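Local structure of hypothetical membrane protein (Corynebacterium glutamicum, 6JSB) at residues L99-P104 against V170-T175; E112-V117 against Q138-T143; L165-V170 against Y177-A182. The protein binds heme b through an HtaA-type domain and probably hands it on within the heme uptake machinery of corynebacteria. All coordinates share one frame; numbering follows the deposited sequence. Where two conformers were deposited one is given.

Contact 1. Residues L99-P104 against V170-T175; sequences LDFSNP and VDVMGT. With HEM (protoporphyrin IX containing Fe), chain C.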
loop_
_atom_site.group_PDB
_atom_site.type_symbol
_atom_site.label_atom_id
_atom_site.label_comp_id
_atom_site.label_asym_id
_atom_site.label_seq_id
_atom_site.Cartn_x
_atom_site.Cartn_y
_atom_site.Cartn_z
ATOM N N LEU A 99 1.959 -7.627 -8.336
ATOM C CA LEU A 99 1.263 -6.465 -7.760
ATOM C C LEU A 99 2.283 -5.499 -7.155
ATOM O O LEU A 99 3.197 -5.919 -6.436
ATOM C CB LEU A 99 0.324 -6.953 -6.632
ATOM C CG LEU A 99 -0.283 -5.854 -5.749
ATOM C CD1 LEU A 99 -1.269 -4.939 -6.498
ATOM C CD2 LEU A 99 -1.045 -6.535 -4.587
ATOM N N ASP A 100 2.139 -4.212 -7.430
ATOM C CA ASP A 100 3.070 -3.232 -6.889
ATOM C C ASP A 100 2.269 -2.039 -6.408
ATOM O O ASP A 100 1.407 -1.548 -7.155
ATOM C CB ASP A 100 4.047 -2.783 -7.957
ATOM C CG ASP A 100 5.181 -1.996 -7.386
ATOM O OD1 ASP A 100 6.288 -2.570 -7.152
ATOM O OD2 ASP A 100 5.014 -0.772 -7.186
ATOM N N PHE A 101 2.481 -1.607 -5.155
ATOM C CA PHE A 101 1.890 -0.383 -4.620
ATOM C C PHE A 101 3.014 0.589 -4.311
ATOM O O PHE A 101 3.973 0.210 -3.644
ATOM C CB PHE A 101 1.122 -0.640 -3.312
ATOM C CG PHE A 101 -0.204 -1.354 -3.464
ATOM C CD1 PHE A 101 -0.995 -1.159 -4.565
ATOM C CD2 PHE A 101 -0.739 -2.084 -2.433
ATOM C CE1 PHE A 101 -2.292 -1.751 -4.652
ATOM C CE2 PHE A 101 -2.014 -2.720 -2.548
ATOM C CZ PHE A 101 -2.774 -2.547 -3.662
ATOM N N SER A 102 2.851 1.865 -4.690
ATOM C CA SER A 102 3.929 2.792 -4.347
ATOM C C SER A 102 3.350 4.185 -4.125
ATOM O O SER A 102 2.221 4.482 -4.519
ATOM C CB SER A 102 5.032 2.797 -5.394
ATOM O OG SER A 102 4.543 3.256 -6.639
ATOM N N ASN A 103 4.130 5.036 -3.441
ATOM C CA ASN A 103 3.737 6.412 -3.150
ATOM C C ASN A 103 2.301 6.609 -2.635
ATOM O O ASN A 103 1.543 7.389 -3.195
ATOM C CB ASN A 103 3.934 7.271 -4.399
ATOM C CG ASN A 103 5.331 7.239 -4.872
ATOM O OD1 ASN A 103 6.266 7.470 -4.085
ATOM N ND2 ASN A 103 5.514 6.889 -6.144
ATOM N N PRO A 104 1.928 5.944 -1.560
ATOM C CA PRO A 104 0.568 6.156 -1.045
ATOM C C PRO A 104 0.373 7.572 -0.539
ATOM O O PRO A 104 1.301 8.225 -0.050
ATOM C CB PRO A 104 0.420 5.159 0.092
ATOM C CG PRO A 104 1.812 4.501 0.319
ATOM C CD PRO A 104 2.757 5.022 -0.728
ATOM N N VAL A 170 -11.082 -3.385 -5.972
ATOM C CA VAL A 170 -11.528 -4.755 -6.245
ATOM C C VAL A 170 -10.755 -5.354 -7.420
ATOM O O VAL A 170 -10.286 -6.497 -7.344
ATOM C CB VAL A 170 -13.055 -4.791 -6.499
ATOM C CG1 VAL A 170 -13.434 -6.184 -7.142
ATOM C CG2 VAL A 170 -13.763 -4.573 -5.182
ATOM N N ASP A 171 -10.621 -4.601 -8.536
ATOM C CA ASP A 171 -9.909 -5.136 -9.676
ATOM C C ASP A 171 -8.408 -5.226 -9.447
ATOM O O ASP A 171 -7.759 -6.083 -10.046
ATOM C CB ASP A 171 -10.226 -4.256 -10.883
ATOM C CG ASP A 171 -11.681 -4.407 -11.288
ATOM O OD1 ASP A 171 -12.123 -5.576 -11.322
ATOM O OD2 ASP A 171 -12.359 -3.380 -11.473
ATOM N N VAL A 172 -7.846 -4.345 -8.604
ATOM C CA VAL A 172 -6.423 -4.392 -8.310
ATOM C C VAL A 172 -6.059 -5.706 -7.624
ATOM O O VAL A 172 -5.007 -6.308 -7.911
ATOM C CB VAL A 172 -6.016 -3.181 -7.451
ATOM C CG1 VAL A 172 -4.496 -3.311 -7.056
ATOM C CG2 VAL A 172 -6.239 -1.852 -8.255
ATOM N N MET A 173 -6.934 -6.177 -6.730
ATOM C CA MET A 173 -6.690 -7.385 -5.943
ATOM C C MET A 173 -7.320 -8.632 -6.575
ATOM O O MET A 173 -7.723 -9.574 -5.872
ATOM C CB MET A 173 -7.185 -7.166 -4.500
ATOM C CG MET A 173 -6.584 -5.951 -3.829
ATOM S SD MET A 173 -4.749 -5.977 -3.832
ATOM C CE MET A 173 -4.445 -7.390 -2.693
ATOM N N GLY A 174 -7.420 -8.660 -7.915
ATOM C CA GLY A 174 -7.789 -9.897 -8.619
ATOM C C GLY A 174 -9.248 -10.293 -8.492
ATOM O O GLY A 174 -9.616 -11.398 -8.898
ATOM N N THR A 175 -10.106 -9.400 -8.001
ATOM C CA THR A 175 -11.510 -9.650 -7.653
ATOM C C THR A 175 -11.684 -10.668 -6.509
ATOM O O THR A 175 -12.800 -11.139 -6.271
ATOM C CB THR A 175 -12.388 -10.031 -8.880
ATOM O OG1 THR A 175 -12.168 -11.392 -9.301
ATOM C CG2 THR A 175 -12.067 -9.047 -10.037
HETATM C CHA HEM C . -6.600 -15.995 -2.520
HETATM C CHB HEM C . -5.185 -19.157 -5.911
HETATM C CHC HEM C . -4.140 -15.393 -8.849
HETATM C CHD HEM C . -5.255 -12.221 -5.286
HETATM C C1A HEM C . -6.376 -17.158 -3.231
HETATM C C2A HEM C . -6.773 -18.471 -2.758
HETATM C C3A HEM C . -6.381 -19.384 -3.678
HETATM C C4A HEM C . -5.736 -18.636 -4.756
HETATM C CMA HEM C . -6.570 -20.931 -3.631
HETATM C CAA HEM C . -7.522 -18.716 -1.430
HETATM C CBA HEM C . -6.524 -19.048 -0.331
HETATM C CGA HEM C . -7.209 -18.943 1.013
HETATM O O1A HEM C . -6.560 -19.304 2.034
HETATM O O2A HEM C . -8.395 -18.483 1.046
HETATM C C1B HEM C . -4.777 -18.414 -6.984
HETATM C C2B HEM C . -4.272 -18.964 -8.242
HETATM C C3B HEM C . -3.988 -17.934 -9.060
HETATM C C4B HEM C . -4.270 -16.681 -8.348
HETATM C CMB HEM C . -4.175 -20.495 -8.498
HETATM C CAB HEM C . -3.425 -17.944 -10.512
HETATM C CBB HEM C . -2.764 -18.998 -11.001
HETATM C C1C HEM C . -4.335 -14.198 -8.148
HETATM C C2C HEM C . -4.096 -12.871 -8.663
HETATM C C3C HEM C . -4.354 -11.981 -7.676
HETATM C C4C HEM C . -4.835 -12.730 -6.518
HETATM C CMC HEM C . -3.507 -12.541 -10.060
HETATM C CAC HEM C . -4.151 -10.486 -7.848
HETATM C CBC HEM C . -3.801 -9.770 -6.789
HETATM C C1D HEM C . -5.727 -12.990 -4.243
HETATM C C2D HEM C . -6.223 -12.456 -2.995
HETATM C C3D HEM C . -6.604 -13.482 -2.205
HETATM C C4D HEM C . -6.337 -14.715 -2.927
HETATM C CMD HEM C . -6.337 -10.942 -2.716
HETATM C CAD HEM C . -7.200 -13.360 -0.769
HETATM C CBD HEM C . -6.016 -13.555 0.214
HETATM C CGD HEM C . -6.572 -13.394 1.627
HETATM O O1D HEM C . -7.286 -14.355 2.077
HETATM O O2D HEM C . -6.299 -12.303 2.239
HETATM N NA HEM C . -5.748 -17.269 -4.490
HETATM N NB HEM C . -4.718 -17.040 -7.081
HETATM N NC HEM C . -4.810 -14.068 -6.839
HETATM N ND HEM C . -5.794 -14.353 -4.142
HETATM FE FE HEM C . -5.012 -15.612 -5.608
#
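M173 is the first residue past helix 167-172, where the chain leaves helical geometry, and its side chain bridges sheet and cofactor with a flexible thioether. From CB the chain sets off with CG anti to the carbonyl carbon (chi1 -55°), then bends again at chi2 and chi3. This folded course brings the sulfur back toward strand 95-109. There M173 SD lies 3.8 Å from L99 CD2 and 4.0 Å from F101 CZ. It approaches the F101 ring obliquely, a Met-aromatic contact in which SD stands 5.2 Å from the ring centroid. The terminal M173 CE stays beside L99 CD2 and also reaches the heme methyl HEM CMD, each at 4.0 Å, so one methyl links the protein core to the porphyrin.

V172 makes the second half of the contact through a single branch. Its CG1, anti to the backbone N, meets the edge of the F101 ring near its plane at CE1 (3.6 Å) and also reaches L99 CD1 (3.7 Å). F101 and V172 thus meet tip to tip, whereas L99 crosses both V172 and M173 at about a right angle. All four side chains are buried; W77 packs nearly perpendicular to F101, and F20 of helix 18-24 touches L99 and M173.

Beyond M173, G174 has positive phi (73°) and ends the helix as the C-prime residue of a Schellman motif: T175 N bonds to V170 O, with a weak bond from G174 N to D171 O. Without a side chain, G174 passes close beside the vinyl carbon HEM CAC, making this capped helix end a wall of the heme pocket.

Contact 2. Residues E112-V117 against Q138-T143; sequences EGTLLV and QAELAT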
loop_
_atom_site.group_PDB
_atom_site.type_symbol
_atom_site.label_atom_id
_atom_site.label_comp_id
_atom_site.label_asym_id
_atom_site.label_seq_id
_atom_site.Cartn_x
_atom_site.Cartn_y
_atom_site.Cartn_z
ATOM N N GLU A 112 -12.439 11.397 8.281
ATOM C CA GLU A 112 -12.607 10.521 7.108
ATOM C C GLU A 112 -11.421 10.711 6.186
ATOM O O GLU A 112 -10.747 11.754 6.209
ATOM C CB GLU A 112 -13.919 10.794 6.379
ATOM C CG GLU A 112 -15.047 10.098 7.143
ATOM N N GLY A 113 -11.095 9.659 5.441
ATOM C CA GLY A 113 -10.025 9.834 4.479
ATOM C C GLY A 113 -10.117 8.839 3.337
ATOM O O GLY A 113 -11.060 8.044 3.237
ATOM N N THR A 114 -9.135 8.949 2.448
ATOM C CA THR A 114 -9.056 8.093 1.256
ATOM C C THR A 114 -7.591 7.745 1.110
ATOM O O THR A 114 -6.720 8.618 1.223
ATOM C CB THR A 114 -9.534 8.773 -0.020
ATOM O OG1 THR A 114 -10.874 9.296 0.179
ATOM C CG2 THR A 114 -9.575 7.737 -1.141
ATOM N N LEU A 115 -7.318 6.477 0.821
ATOM C CA LEU A 115 -5.940 6.034 0.608
ATOM C C LEU A 115 -5.743 5.952 -0.907
ATOM O O LEU A 115 -6.380 5.129 -1.570
ATOM C CB LEU A 115 -5.703 4.667 1.254
ATOM C CG LEU A 115 -4.258 4.116 1.178
ATOM C CD1 LEU A 115 -3.262 5.060 1.783
ATOM C CD2 LEU A 115 -4.299 2.761 1.921
ATOM N N LEU A 116 -4.885 6.829 -1.456
ATOM C CA LEU A 116 -4.517 6.821 -2.865
ATOM C C LEU A 116 -3.212 6.069 -3.031
ATOM O O LEU A 116 -2.337 6.145 -2.171
ATOM C CB LEU A 116 -4.314 8.234 -3.399
ATOM C CG LEU A 116 -5.455 9.210 -3.092
ATOM C CD1 LEU A 116 -5.178 10.578 -3.767
ATOM C CD2 LEU A 116 -6.699 8.657 -3.609
ATOM N N VAL A 117 -3.053 5.343 -4.144
ATOM C CA VAL A 117 -1.787 4.632 -4.351
ATOM C C VAL A 117 -1.502 4.586 -5.839
ATOM O O VAL A 117 -2.396 4.549 -6.660
ATOM C CB VAL A 117 -1.758 3.170 -3.815
ATOM C CG1 VAL A 117 -1.805 3.129 -2.294
ATOM C CG2 VAL A 117 -2.823 2.286 -4.455
ATOM N N GLN A 138 -2.047 7.377 -8.325
ATOM C CA GLN A 138 -2.833 7.956 -7.211
ATOM C C GLN A 138 -4.297 7.560 -7.322
ATOM O O GLN A 138 -5.230 8.396 -7.205
ATOM C CB GLN A 138 -2.682 9.476 -7.140
ATOM C CG GLN A 138 -1.217 9.880 -6.927
ATOM C CD GLN A 138 -0.748 9.495 -5.556
ATOM O OE1 GLN A 138 -1.169 10.089 -4.571
ATOM N NE2 GLN A 138 0.109 8.500 -5.480
ATOM N N ALA A 139 -4.498 6.267 -7.520
ATOM C CA ALA A 139 -5.854 5.746 -7.605
ATOM C C ALA A 139 -6.428 5.521 -6.208
ATOM O O ALA A 139 -5.699 5.183 -5.275
ATOM C CB ALA A 139 -5.843 4.442 -8.387
ATOM N N GLU A 140 -7.778 5.622 -6.079
ATOM C CA GLU A 140 -8.404 5.406 -4.754
ATOM C C GLU A 140 -8.513 3.911 -4.480
ATOM O O GLU A 140 -9.374 3.235 -5.059
ATOM C CB GLU A 140 -9.796 6.039 -4.710
ATOM C CG GLU A 140 -9.739 7.510 -5.000
ATOM C CD GLU A 140 -11.159 8.170 -4.973
ATOM O OE1 GLU A 140 -11.183 9.369 -5.232
ATOM O OE2 GLU A 140 -12.168 7.503 -4.599
ATOM N N LEU A 141 -7.668 3.418 -3.563
ATOM C CA LEU A 141 -7.651 2.010 -3.209
ATOM C C LEU A 141 -8.597 1.726 -2.060
ATOM O O LEU A 141 -9.204 0.650 -2.019
ATOM C CB LEU A 141 -6.230 1.622 -2.801
ATOM C CG LEU A 141 -6.095 0.155 -2.380
ATOM C CD1 LEU A 141 -6.184 -0.788 -3.553
ATOM C CD2 LEU A 141 -4.743 -0.072 -1.618
ATOM N N ALA A 142 -8.708 2.643 -1.092
ATOM C CA ALA A 142 -9.498 2.342 0.098
ATOM C C ALA A 142 -10.073 3.621 0.647
ATOM O O ALA A 142 -9.453 4.695 0.504
ATOM C CB ALA A 142 -8.641 1.642 1.214
ATOM N N THR A 143 -11.212 3.496 1.355
ATOM C CA THR A 143 -11.714 4.597 2.178
ATOM C C THR A 143 -11.265 4.365 3.610
ATOM O O THR A 143 -10.897 3.251 3.974
ATOM C CB THR A 143 -13.239 4.714 2.128
ATOM O OG1 THR A 143 -13.805 3.466 2.483
ATOM C CG2 THR A 143 -13.676 5.076 0.683
#
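An antiparallel beta ladder, interrupted by two beta bulges, joins strands 112-122 and 139-146 as neighbours in the large antiparallel sheet of this HtaA-type domain. The N-to-C directions of the short segments make an angle of 130°, well away from strict antiparallel alignment. At the classic bulge, L141 and A142 both face L115, and the register moves by one residue. L115 N gives a nearly straight bond to A142 O (2.8 Å, 176°). L115 O in turn receives L141 N almost along its C=O axis (2.9 Å) and, weakly, A142 N, so two consecutive amides share one carbonyl.

The second irregularity is a G1 bulge, where Q138 and A139 both face V117. Q138 holds left-handed backbone angles (phi 49°), as suits the first position of this bulge. V117 N donates to A139 O and A139 N to V117 O, but the latter donor stands above the carbonyl plane.

On the face of L115, V117 and A142, V117 CG2, in the crowded position between backbone N and carbonyl carbon, reaches L141 CB of the bulge at 3.8 Å; F101 touches both residues, and W14 covers L115 and L141. Q138 OE1, hydrogen-bonded to T105 OG1, abuts L116 CB. On the face that carries T114, L116 and E140 run side by side, pointing the same way, and L116 CD2 packs against E140 CG at 3.5 Å.

Contact 3. Residues L165-V170 against Y177-A182; sequences LTATGV and YPEGEA. With HEM (protoporphyrin IX containing Fe), chain C.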
loop_
_atom_site.group_PDB
_atom_site.type_symbol
_atom_site.label_atom_id
_atom_site.label_comp_id
_atom_site.label_asym_id
_atom_site.label_seq_id
_atom_site.Cartn_x
_atom_site.Cartn_y
_atom_site.Cartn_z
ATOM N N LEU A 165 -11.812 -1.529 1.098
ATOM C CA LEU A 165 -11.483 -1.546 -0.328
ATOM C C LEU A 165 -12.565 -0.838 -1.132
ATOM O O LEU A 165 -13.768 -1.051 -0.924
ATOM C CB LEU A 165 -11.396 -3.008 -0.780
ATOM C CG LEU A 165 -10.771 -3.277 -2.152
ATOM C CD1 LEU A 165 -9.246 -2.969 -2.063
ATOM C CD2 LEU A 165 -11.027 -4.796 -2.442
ATOM N N THR A 166 -12.126 -0.045 -2.107
ATOM C CA THR A 166 -13.053 0.573 -3.040
ATOM C C THR A 166 -13.376 -0.352 -4.222
ATOM O O THR A 166 -12.724 -1.384 -4.459
ATOM C CB THR A 166 -12.449 1.855 -3.619
ATOM O OG1 THR A 166 -11.276 1.493 -4.355
ATOM C CG2 THR A 166 -12.097 2.887 -2.565
ATOM N N ALA A 167 -14.373 0.076 -5.009
ATOM C CA ALA A 167 -14.630 -0.623 -6.274
ATOM C C ALA A 167 -13.402 -0.650 -7.174
ATOM O O ALA A 167 -13.165 -1.640 -7.890
ATOM C CB ALA A 167 -15.813 0.044 -6.989
ATOM N N THR A 168 -12.621 0.432 -7.206
ATOM C CA THR A 168 -11.371 0.400 -7.984
ATOM C C THR A 168 -10.424 -0.654 -7.447
ATOM O O THR A 168 -9.779 -1.405 -8.202
ATOM C CB THR A 168 -10.718 1.794 -7.932
ATOM O OG1 THR A 168 -11.545 2.693 -8.633
ATOM C CG2 THR A 168 -9.311 1.794 -8.589
ATOM N N GLY A 169 -10.332 -0.732 -6.122
ATOM C CA GLY A 169 -9.405 -1.681 -5.496
ATOM C C GLY A 169 -9.801 -3.128 -5.729
ATOM O O GLY A 169 -8.947 -4.012 -5.708
ATOM N N VAL A 170 -11.082 -3.385 -5.972
ATOM C CA VAL A 170 -11.528 -4.755 -6.245
ATOM C C VAL A 170 -10.755 -5.354 -7.420
ATOM O O VAL A 170 -10.286 -6.497 -7.344
ATOM C CB VAL A 170 -13.055 -4.791 -6.499
ATOM C CG1 VAL A 170 -13.434 -6.184 -7.142
ATOM C CG2 VAL A 170 -13.763 -4.573 -5.182
ATOM N N TYR A 177 -11.355 -9.965 -3.304
ATOM C CA TYR A 177 -12.072 -9.304 -2.208
ATOM C C TYR A 177 -13.309 -8.584 -2.773
ATOM O O TYR A 177 -13.214 -7.980 -3.831
ATOM C CB TYR A 177 -11.205 -8.242 -1.552
ATOM C CG TYR A 177 -9.960 -8.758 -0.861
ATOM C CD1 TYR A 177 -10.009 -9.888 -0.032
ATOM C CD2 TYR A 177 -8.810 -8.090 -1.007
ATOM C CE1 TYR A 177 -8.844 -10.335 0.623
ATOM C CE2 TYR A 177 -7.625 -8.512 -0.376
ATOM C CZ TYR A 177 -7.658 -9.622 0.426
ATOM O OH TYR A 177 -6.481 -10.041 1.035
ATOM N N PRO A 178 -14.423 -8.547 -2.053
ATOM C CA PRO A 178 -15.544 -7.693 -2.463
ATOM C C PRO A 178 -15.290 -6.232 -2.166
ATOM O O PRO A 178 -14.523 -5.876 -1.281
ATOM C CB PRO A 178 -16.692 -8.204 -1.621
ATOM C CG PRO A 178 -15.990 -8.601 -0.327
ATOM C CD PRO A 178 -14.706 -9.230 -0.782
ATOM N N GLU A 179 -16.054 -5.362 -2.892
ATOM C CA GLU A 179 -16.047 -3.963 -2.500
ATOM C C GLU A 179 -16.461 -3.832 -1.030
ATOM O O GLU A 179 -17.372 -4.524 -0.555
ATOM C CB GLU A 179 -17.025 -3.206 -3.425
ATOM C CG GLU A 179 -17.061 -1.767 -3.214
ATOM C CD GLU A 179 -18.059 -1.149 -4.212
ATOM O OE1 GLU A 179 -18.316 -1.771 -5.271
ATOM O OE2 GLU A 179 -18.558 -0.069 -3.907
ATOM N N GLY A 180 -15.793 -2.944 -0.317
ATOM C CA GLY A 180 -16.033 -2.754 1.112
ATOM C C GLY A 180 -15.212 -3.683 2.008
ATOM O O GLY A 180 -15.284 -3.537 3.233
ATOM N N GLU A 181 -14.420 -4.587 1.436
ATOM C CA GLU A 181 -13.638 -5.512 2.282
ATOM C C GLU A 181 -12.660 -4.741 3.161
ATOM O O GLU A 181 -11.932 -3.852 2.695
ATOM C CB GLU A 181 -12.867 -6.453 1.361
ATOM C CG GLU A 181 -11.982 -7.473 2.178
ATOM C CD GLU A 181 -12.778 -8.675 2.690
ATOM O OE1 GLU A 181 -14.013 -8.817 2.404
ATOM O OE2 GLU A 181 -12.158 -9.503 3.438
ATOM N N ALA A 182 -12.570 -5.132 4.450
ATOM C CA ALA A 182 -11.625 -4.439 5.310
ATOM C C ALA A 182 -10.203 -4.763 4.881
ATOM O O ALA A 182 -9.900 -5.898 4.527
ATOM C CB ALA A 182 -11.866 -4.891 6.749
HETATM C CHA HEM C . -6.600 -15.995 -2.520
HETATM C CHB HEM C . -5.185 -19.157 -5.911
HETATM C CHC HEM C . -4.140 -15.393 -8.849
HETATM C CHD HEM C . -5.255 -12.221 -5.286
HETATM C C1A HEM C . -6.376 -17.158 -3.231
HETATM C C2A HEM C . -6.773 -18.471 -2.758
HETATM C C3A HEM C . -6.381 -19.384 -3.678
HETATM C C4A HEM C . -5.736 -18.636 -4.756
HETATM C CMA HEM C . -6.570 -20.931 -3.631
HETATM C CAA HEM C . -7.522 -18.716 -1.430
HETATM C CBA HEM C . -6.524 -19.048 -0.331
HETATM C CGA HEM C . -7.209 -18.943 1.013
HETATM O O1A HEM C . -6.560 -19.304 2.034
HETATM O O2A HEM C . -8.395 -18.483 1.046
HETATM C C1B HEM C . -4.777 -18.414 -6.984
HETATM C C2B HEM C . -4.272 -18.964 -8.242
HETATM C C3B HEM C . -3.988 -17.934 -9.060
HETATM C C4B HEM C . -4.270 -16.681 -8.348
HETATM C CMB HEM C . -4.175 -20.495 -8.498
HETATM C CAB HEM C . -3.425 -17.944 -10.512
HETATM C CBB HEM C . -2.764 -18.998 -11.001
HETATM C C1C HEM C . -4.335 -14.198 -8.148
HETATM C C2C HEM C . -4.096 -12.871 -8.663
HETATM C C3C HEM C . -4.354 -11.981 -7.676
HETATM C C4C HEM C . -4.835 -12.730 -6.518
HETATM C CMC HEM C . -3.507 -12.541 -10.060
HETATM C CAC HEM C . -4.151 -10.486 -7.848
HETATM C CBC HEM C . -3.801 -9.770 -6.789
HETATM C C1D HEM C . -5.727 -12.990 -4.243
HETATM C C2D HEM C . -6.223 -12.456 -2.995
HETATM C C3D HEM C . -6.604 -13.482 -2.205
HETATM C C4D HEM C . -6.337 -14.715 -2.927
HETATM C CMD HEM C . -6.337 -10.942 -2.716
HETATM C CAD HEM C . -7.200 -13.360 -0.769
HETATM C CBD HEM C . -6.016 -13.555 0.214
HETATM C CGD HEM C . -6.572 -13.394 1.627
HETATM O O1D HEM C . -7.286 -14.355 2.077
HETATM O O2D HEM C . -6.299 -12.303 2.239
HETATM N NA HEM C . -5.748 -17.269 -4.490
HETATM N NB HEM C . -4.718 -17.040 -7.081
HETATM N NC HEM C . -4.810 -14.068 -6.839
HETATM N ND HEM C . -5.794 -14.353 -4.142
HETATM FE FE HEM C . -5.012 -15.612 -5.608
HETATM O O HOH W 1 -16.136 2.116 -4.139
HETATM O O HOH W 2 -10.623 -7.772 -4.909
#
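T166 OG1 has three partners: it accepts from G169 N (3.0 Å) and turns its single proton to E140 O, with L141 O a weak second acceptor. The first is an N-cap interaction, satisfying an amide in the opening turn of helix 167-172, while the two carbonyls tie the same hydroxyl to strand 139-146.

Just before this cap, L165 meets a type II beta turn, P178 to E181, in the loop that follows the helix. Two backbone bonds pin them together, both lying in the acceptor's carbonyl plane: L165 N gives to E181 O (2.8 Å, 165°), and G180 N gives to L165 O (2.8 Å, 157°). E181 N closes the turn on P178 O, and G180 sits at its third position with positive phi (87°). The carboxylate of E181 leads away to a salt bridge with R17.

Side chains pack between the helix start and the turn. In L165, with CG anti to the backbone N, CD2 lies at the edge of the Y177 ring, near its plane, and touches Y177 CB at 3.6 Å. V170 CG2 presses closely on the turn, 3.3 Å from E179 N. E179 is extended, its CG anti to the backbone N, and lays its carboxylate along A167, with OE1 3.5 Å from A167 CB. A water accepts from A167 N and donates to E179 OE2; another accepts from Y177 N and donates to V170 O, bridging the helix to the loop.

Y177 carries the contact into the heme pocket. The methyl HEM CMD lies over one ring face, offset toward its rim. Y177 OH donates to the propionate oxygen HEM O2D, which lies in the ring plane at its edge, 2.6 Å from OH.

The centres of the three contacts lie about 11 Å from one another, and the heme is reached from two of them. Contacts 1 and 3 share helix 167-172: its C-terminal end meets the porphyrin, while the loop after it reaches a propionate. Contact 2 lies farther from the cofactor, the L141 side chain being about 10 Å from the heme. It joins contact 1 where F101 CZ packs on L141 CD2 (3.8 Å) and where Q138 NE2 probably bonds to N103 O (2.9 Å). It joins contact 3 through T166 N, a probable donor to L141 O (3.0 Å). Elsewhere in the pocket, helix 18-24 supplies Y23, the axial ligand of the iron, and S19, a further heme partner.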